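Beta-glucanase (Bacteroides thetaiotaomicron, PDB 6EUG) is a glycoside hydrolase, represented here by its C-terminal family 43 part, which probably cleaves beta-1,3-linked galactose and which binds glucoimidazole in its pocket. Local coordinates at residues N44-G49 against E62-S67; I91-S96 against C107-P112. One frame throughout, in Å; residues are numbered along the deposited sequence.

Contact 1: residues N44-G49 against E62-S67; sequences NAHGGG and EHRPAS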
loop_
_atom_site.group_PDB
_atom_site.type_symbol
_atom_site.label_atom_id
_atom_site.label_comp_id
_atom_site.label_asym_id
_atom_site.label_seq_id
_atom_site.Cartn_x
_atom_site.Cartn_y
_atom_site.Cartn_z
ATOM N N ASN A 44 10.871 -8.676 -11.410
ATOM C CA ASN A 44 10.580 -9.113 -10.040
ATOM C C ASN A 44 10.393 -7.874 -9.152
ATOM O O ASN A 44 11.334 -7.406 -8.531
ATOM C CB ASN A 44 11.741 -10.031 -9.569
ATOM C CG ASN A 44 11.428 -10.813 -8.290
ATOM O OD1 ASN A 44 10.362 -10.663 -7.678
ATOM N ND2 ASN A 44 12.351 -11.715 -7.920
ATOM N N ALA A 45 9.150 -7.347 -9.120
ATOM C CA ALA A 45 8.797 -6.104 -8.437
ATOM C C ALA A 45 7.313 -6.139 -8.062
ATOM O O ALA A 45 6.483 -5.383 -8.596
ATOM C CB ALA A 45 9.086 -4.889 -9.294
ATOM N N HIS A 46 7.016 -6.983 -7.080
ATOM C CA HIS A 46 5.607 -7.273 -6.681
ATOM C C HIS A 46 5.128 -6.304 -5.557
ATOM O O HIS A 46 5.934 -5.749 -4.806
ATOM C CB HIS A 46 5.495 -8.776 -6.280
ATOM C CG HIS A 46 6.129 -9.716 -7.264
ATOM N ND1 HIS A 46 5.464 -10.238 -8.369
ATOM C CD2 HIS A 46 7.417 -10.130 -7.376
ATOM C CE1 HIS A 46 6.310 -10.962 -9.083
ATOM N NE2 HIS A 46 7.507 -10.884 -8.526
ATOM N N GLY A 47 3.819 -6.102 -5.427
ATOM C CA GLY A 47 3.292 -5.148 -4.454
ATOM C C GLY A 47 3.858 -3.743 -4.638
ATOM O O GLY A 47 4.089 -3.022 -3.660
ATOM N N GLY A 48 4.069 -3.352 -5.897
ATOM C CA GLY A 48 4.916 -2.195 -6.200
ATOM C C GLY A 48 4.209 -0.856 -6.333
ATOM O O GLY A 48 3.026 -0.693 -6.005
ATOM N N GLY A 49 4.995 0.118 -6.738
ATOM C CA GLY A 49 4.523 1.458 -7.112
ATOM C C GLY A 49 5.588 2.188 -7.912
ATOM O O GLY A 49 6.723 1.706 -7.986
ATOM N N GLU A 62 8.665 -5.722 -4.272
ATOM C CA GLU A 62 9.204 -6.886 -3.524
ATOM C C GLU A 62 9.981 -7.806 -4.468
ATOM O O GLU A 62 9.481 -8.143 -5.575
ATOM C CB GLU A 62 8.055 -7.688 -2.944
ATOM C CG GLU A 62 7.107 -6.924 -2.048
ATOM C CD GLU A 62 5.707 -7.520 -1.974
ATOM O OE1 GLU A 62 4.863 -6.913 -1.283
ATOM O OE2 GLU A 62 5.458 -8.604 -2.585
ATOM N N HIS A 63 11.212 -8.169 -4.087
ATOM C CA HIS A 63 11.920 -9.259 -4.736
ATOM C C HIS A 63 11.431 -10.573 -4.083
ATOM O O HIS A 63 11.668 -10.808 -2.898
ATOM C CB HIS A 63 13.443 -9.071 -4.580
ATOM C CG HIS A 63 14.255 -10.107 -5.253
ATOM N ND1 HIS A 63 14.262 -11.427 -4.848
ATOM C CD2 HIS A 63 15.170 -10.009 -6.251
ATOM C CE1 HIS A 63 15.129 -12.096 -5.589
ATOM N NE2 HIS A 63 15.668 -11.271 -6.466
ATOM N N ARG A 64 10.668 -11.364 -4.836
ATOM C CA ARG A 64 10.094 -12.589 -4.332
ATOM C C ARG A 64 10.896 -13.803 -4.788
ATOM O O ARG A 64 11.411 -13.818 -5.912
ATOM C CB ARG A 64 8.618 -12.762 -4.756
ATOM C CG ARG A 64 7.620 -11.800 -4.100
ATOM C CD ARG A 64 7.390 -12.091 -2.626
ATOM N NE ARG A 64 6.338 -11.241 -2.077
ATOM C CZ ARG A 64 5.645 -11.497 -0.967
ATOM N NH1 ARG A 64 4.696 -10.655 -0.579
ATOM N NH2 ARG A 64 5.860 -12.609 -0.258
ATOM N N PRO A 65 10.900 -14.871 -3.961
ATOM C CA PRO A 65 11.543 -16.132 -4.284
ATOM C C PRO A 65 10.674 -17.042 -5.193
ATOM O O PRO A 65 9.442 -16.882 -5.256
ATOM C CB PRO A 65 11.758 -16.738 -2.892
ATOM C CG PRO A 65 10.606 -16.310 -2.110
ATOM C CD PRO A 65 10.362 -14.883 -2.577
ATOM N N ALA A 66 11.314 -17.999 -5.876
ATOM C CA ALA A 66 10.627 -18.994 -6.717
ATOM C C ALA A 66 9.973 -20.079 -5.884
ATOM O O ALA A 66 9.015 -20.705 -6.351
ATOM C CB ALA A 66 11.590 -19.630 -7.717
ATOM N N SER A 67 10.450 -20.265 -4.652
ATOM C CA SER A 67 9.874 -21.232 -3.696
ATOM C C SER A 67 9.903 -20.588 -2.295
ATOM O O SER A 67 10.885 -19.922 -1.974
ATOM C CB SER A 67 10.709 -22.540 -3.747
ATOM O OG SER A 67 10.244 -23.459 -2.781
#
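His46 and Glu62 face each other as an antiparallel hydrogen-bonded pair. Glu62 N donates a hydrogen bond to His46 O over 2.8 Å, and His46 N returns one to Glu62 O at 3.1 Å. The Glu62 side chain then runs along its partner's backbone. CB starts beside His46 O, CG comes within 3.2 Å of that same oxygen, and CD stays close to it, so the extended chain lies against the carbonyl before it divides. OE2 lies 3.7 Å from His46 CB, whereas OE1 passes Gly47 CA on its way to the backbone N of Arg111; at Gly47 the chain rounds a corner with positive phi and has no side chain to block the carboxylate. Arg64 takes hold of OE2 side-on: NE at 2.8 Å from Glu62 OE2 and NH1 beside it form a salt bridge, both coming from one face of the carboxylate. Arg64 CG, anti to the carbonyl carbon, passes CD2 of the His46 ring, and the bend at chi2 turns the rest of the chain toward Glu62, with the guanidinium plane 75° from that ring.

In the five-bladed beta-propeller of family 43 enzymes, the pair sits at the edge of a blade, where strand 56-62 ends and just before the corner at Gly47 that leads into strand 48-53. Beyond it, Asn44 continues the pairing with its side chain. With CG anti to the backbone N (chi1 -167°), its amide reaches the Arg64 backbone: OD1 accepts from Arg64 N at 2.9 Å, nearly straight at 173°, while ND2 donates to Arg64 O. Two bonds fix the rotation of this amide, and ND2 sits 3.5 Å above the centre of the His63 ring, over one face. The ring of Tyr350 meets that of His46, and Trp340 touches both His46 and Glu62.

Contact 2: residues I91-S96 against C107-P112; sequences IALAVS and CIMERP. With GIM (glucoimidazole), chain B.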
loop_
_atom_site.group_PDB
_atom_site.type_symbol
_atom_site.label_atom_id
_atom_site.label_comp_id
_atom_site.label_asym_id
_atom_site.label_seq_id
_atom_site.Cartn_x
_atom_site.Cartn_y
_atom_site.Cartn_z
ATOM N N ILE A 91 18.929 -3.965 -6.355
ATOM C CA ILE A 91 18.228 -3.894 -5.070
ATOM C C ILE A 91 18.448 -2.515 -4.453
ATOM O O ILE A 91 19.582 -2.143 -4.155
ATOM C CB ILE A 91 18.725 -4.990 -4.108
ATOM C CG1 ILE A 91 18.347 -6.386 -4.661
ATOM C CG2 ILE A 91 18.169 -4.767 -2.698
ATOM C CD1 ILE A 91 16.862 -6.742 -4.607
ATOM N N ALA A 92 17.358 -1.763 -4.296
ATOM C CA ALA A 92 17.354 -0.378 -3.788
ATOM C C ALA A 92 17.437 -0.343 -2.266
ATOM O O ALA A 92 18.087 0.532 -1.701
ATOM C CB ALA A 92 16.078 0.351 -4.234
ATOM N N LEU A 93 16.726 -1.253 -1.587
ATOM C CA LEU A 93 16.850 -1.400 -0.106
ATOM C C LEU A 93 17.081 -2.872 0.188
ATOM O O LEU A 93 16.170 -3.702 0.056
ATOM C CB LEU A 93 15.619 -0.932 0.672
ATOM C CG LEU A 93 15.711 -1.046 2.221
ATOM C CD1 LEU A 93 16.734 -0.103 2.847
ATOM C CD2 LEU A 93 14.339 -0.766 2.830
ATOM N N ALA A 94 18.320 -3.176 0.573
ATOM C CA ALA A 94 18.745 -4.550 0.857
ATOM C C ALA A 94 18.470 -4.989 2.301
ATOM O O ALA A 94 18.607 -4.197 3.249
ATOM C CB ALA A 94 20.244 -4.654 0.598
ATOM N N VAL A 95 18.189 -6.282 2.487
ATOM C CA VAL A 95 18.221 -6.850 3.838
ATOM C C VAL A 95 19.619 -6.671 4.421
ATOM O O VAL A 95 20.601 -6.689 3.691
ATOM C CB VAL A 95 17.822 -8.351 3.872
ATOM C CG1 VAL A 95 16.345 -8.533 3.506
ATOM C CG2 VAL A 95 18.668 -9.212 2.953
ATOM N N SER A 96 19.699 -6.540 5.743
ATOM C CA SER A 96 20.965 -6.290 6.478
ATOM C C SER A 96 21.716 -7.588 6.822
ATOM O O SER A 96 21.099 -8.625 7.116
ATOM C CB SER A 96 20.645 -5.546 7.780
ATOM O OG SER A 96 21.809 -5.221 8.523
ATOM N N CYS A 107 13.775 -11.173 7.719
ATOM C CA CYS A 107 12.597 -10.286 7.900
ATOM C C CYS A 107 11.670 -10.274 6.660
ATOM O O CYS A 107 12.078 -10.607 5.537
ATOM C CB CYS A 107 13.051 -8.868 8.270
ATOM S SG CYS A 107 13.654 -7.903 6.860
ATOM N N ILE A 108 10.402 -9.897 6.864
ATOM C CA ILE A 108 9.451 -9.715 5.753
ATOM C C ILE A 108 9.419 -8.223 5.380
ATOM O O ILE A 108 9.287 -7.376 6.266
ATOM C CB ILE A 108 8.041 -10.199 6.179
ATOM C CG1 ILE A 108 8.018 -11.736 6.305
ATOM C CG2 ILE A 108 6.927 -9.712 5.277
ATOM C CD1 ILE A 108 6.796 -12.235 7.053
ATOM N N MET A 109 9.556 -7.936 4.090
ATOM C CA MET A 109 9.504 -6.588 3.543
ATOM C C MET A 109 8.478 -6.600 2.409
ATOM O O MET A 109 8.706 -7.255 1.381
ATOM C CB MET A 109 10.888 -6.225 3.007
ATOM C CG MET A 109 11.964 -6.120 4.083
ATOM S SD MET A 109 13.537 -5.857 3.275
ATOM C CE MET A 109 14.253 -4.487 4.169
ATOM N N GLU A 110 7.348 -5.899 2.610
ATOM C CA GLU A 110 6.216 -5.863 1.656
ATOM C C GLU A 110 5.703 -4.457 1.306
ATOM O O GLU A 110 5.850 -3.498 2.082
ATOM C CB GLU A 110 5.034 -6.713 2.157
ATOM C CG GLU A 110 5.361 -8.200 2.202
ATOM C CD GLU A 110 4.250 -9.101 2.727
ATOM O OE1 GLU A 110 3.159 -8.602 3.132
ATOM O OE2 GLU A 110 4.490 -10.348 2.776
ATOM N N ARG A 111 5.161 -4.368 0.097
ATOM C CA ARG A 111 4.415 -3.211 -0.369
ATOM C C ARG A 111 5.174 -1.892 -0.255
ATOM O O ARG A 111 4.627 -0.881 0.178
ATOM C CB ARG A 111 3.009 -3.181 0.267
ATOM C CG ARG A 111 2.121 -4.341 -0.161
ATOM C CD ARG A 111 0.647 -4.234 0.263
ATOM N NE ARG A 111 -0.077 -5.444 -0.145
ATOM C CZ ARG A 111 -0.543 -5.695 -1.376
ATOM N NH1 ARG A 111 -0.487 -4.795 -2.342
ATOM N NH2 ARG A 111 -1.142 -6.866 -1.648
ATOM N N PRO A 112 6.436 -1.866 -0.750
ATOM C CA PRO A 112 7.175 -0.613 -0.696
ATOM C C PRO A 112 6.573 0.509 -1.535
ATOM O O PRO A 112 5.995 0.246 -2.607
ATOM C CB PRO A 112 8.535 -0.997 -1.295
ATOM C CG PRO A 112 8.168 -2.059 -2.314
ATOM C CD PRO A 112 7.096 -2.861 -1.613
HETATM C C1 GIM B . -2.080 -10.227 2.121
HETATM C C2 GIM B . -1.412 -8.976 1.697
HETATM N N10 GIM B . -1.504 -11.437 2.221
HETATM C C3 GIM B . -0.071 -9.310 1.017
HETATM C C4 GIM B . 0.674 -10.388 1.860
HETATM C C5 GIM B . -0.094 -11.718 1.834
HETATM C C6 GIM B . 0.531 -12.790 2.725
HETATM C C7 GIM B . -3.620 -11.609 2.861
HETATM C C8 GIM B . -2.448 -12.312 2.662
HETATM N N1 GIM B . -3.373 -10.324 2.519
HETATM O O3 GIM B . 0.757 -8.141 0.929
HETATM O O2 GIM B . -2.367 -8.174 0.952
HETATM O O4 GIM B . 0.916 -9.987 3.233
HETATM O O6 GIM B . 0.386 -12.444 4.099
#
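Met109 meets Leu93 and Val95 with the last two atoms of its side chain, in one of its two conformers. Met109 CE touches Leu93 CD2 at 4.0 Å, the two side chains crossing at about a right angle. Met109 SD lies 3.9 Å from Val95 CG1, an oblique crossing, and the same Val95 CG1 methyl also approaches Cys107 SG at 4.3 Å. One valine branch is thereby shared by two sulfur atoms. The thioether runs straight through CG and then bends at chi3 (132°), which carries CE to the leucine while SD stays beside the valine.

The setting is the seam between two blades of a beta-propeller: 87-94 is the outermost strand of one four-stranded sheet, and 108-117 opens the next. At Ala92 and Leu93 a classic beta bulge, opposite Ile75, interrupts the outer strand; Met109 and Pro112 also touch Ile75, while Met125 and Leu127 of the second blade meet Leu93.

The polar interactions belong to the next two residues, Glu110 and Arg111, where the strand borders the pocket. The O4 hydroxyl of glucoimidazole donates to Glu110 OE1 at 2.6 Å, and O3 gives a longer bond of 3.3 Å to that same OE1. Arg111, extended from CG to NE, offers NE to O3 at 3.0 Å in a weak bond, and its NH2 to O2 at 3.2 Å. Its guanidinium therefore straddles two neighbouring hydroxyls of the sugar-like ring. Tyr136 OH bonds to Glu110 OE2, while Asp214 and Gln320 hold the ligand from elsewhere in the pocket.

How the contacts relate
Both contacts are mainly buried and involve the same first blade, but at different strands of its sheet. Contact 1 joins the segment leading into strand 48-53 to the end of strand 56-62 and the loop after it, and its chemistry is polar: backbone bonds, an amide clamp and a salt bridge. Contact 2 starts from the blade's last strand and reaches the first strand of the next blade through aliphatic and sulfur groups, with an exposed margin at Ala94. They meet beside the pocket. Glu62 OE1 probably accepts a hydrogen bond from Arg111 N at 2.9 Å, and Arg64 NH1 forms a long, weak ion pair with Glu110 OE2. Contact 1 thus supplies second-shell partners to the two ligand-binding residues of contact 2.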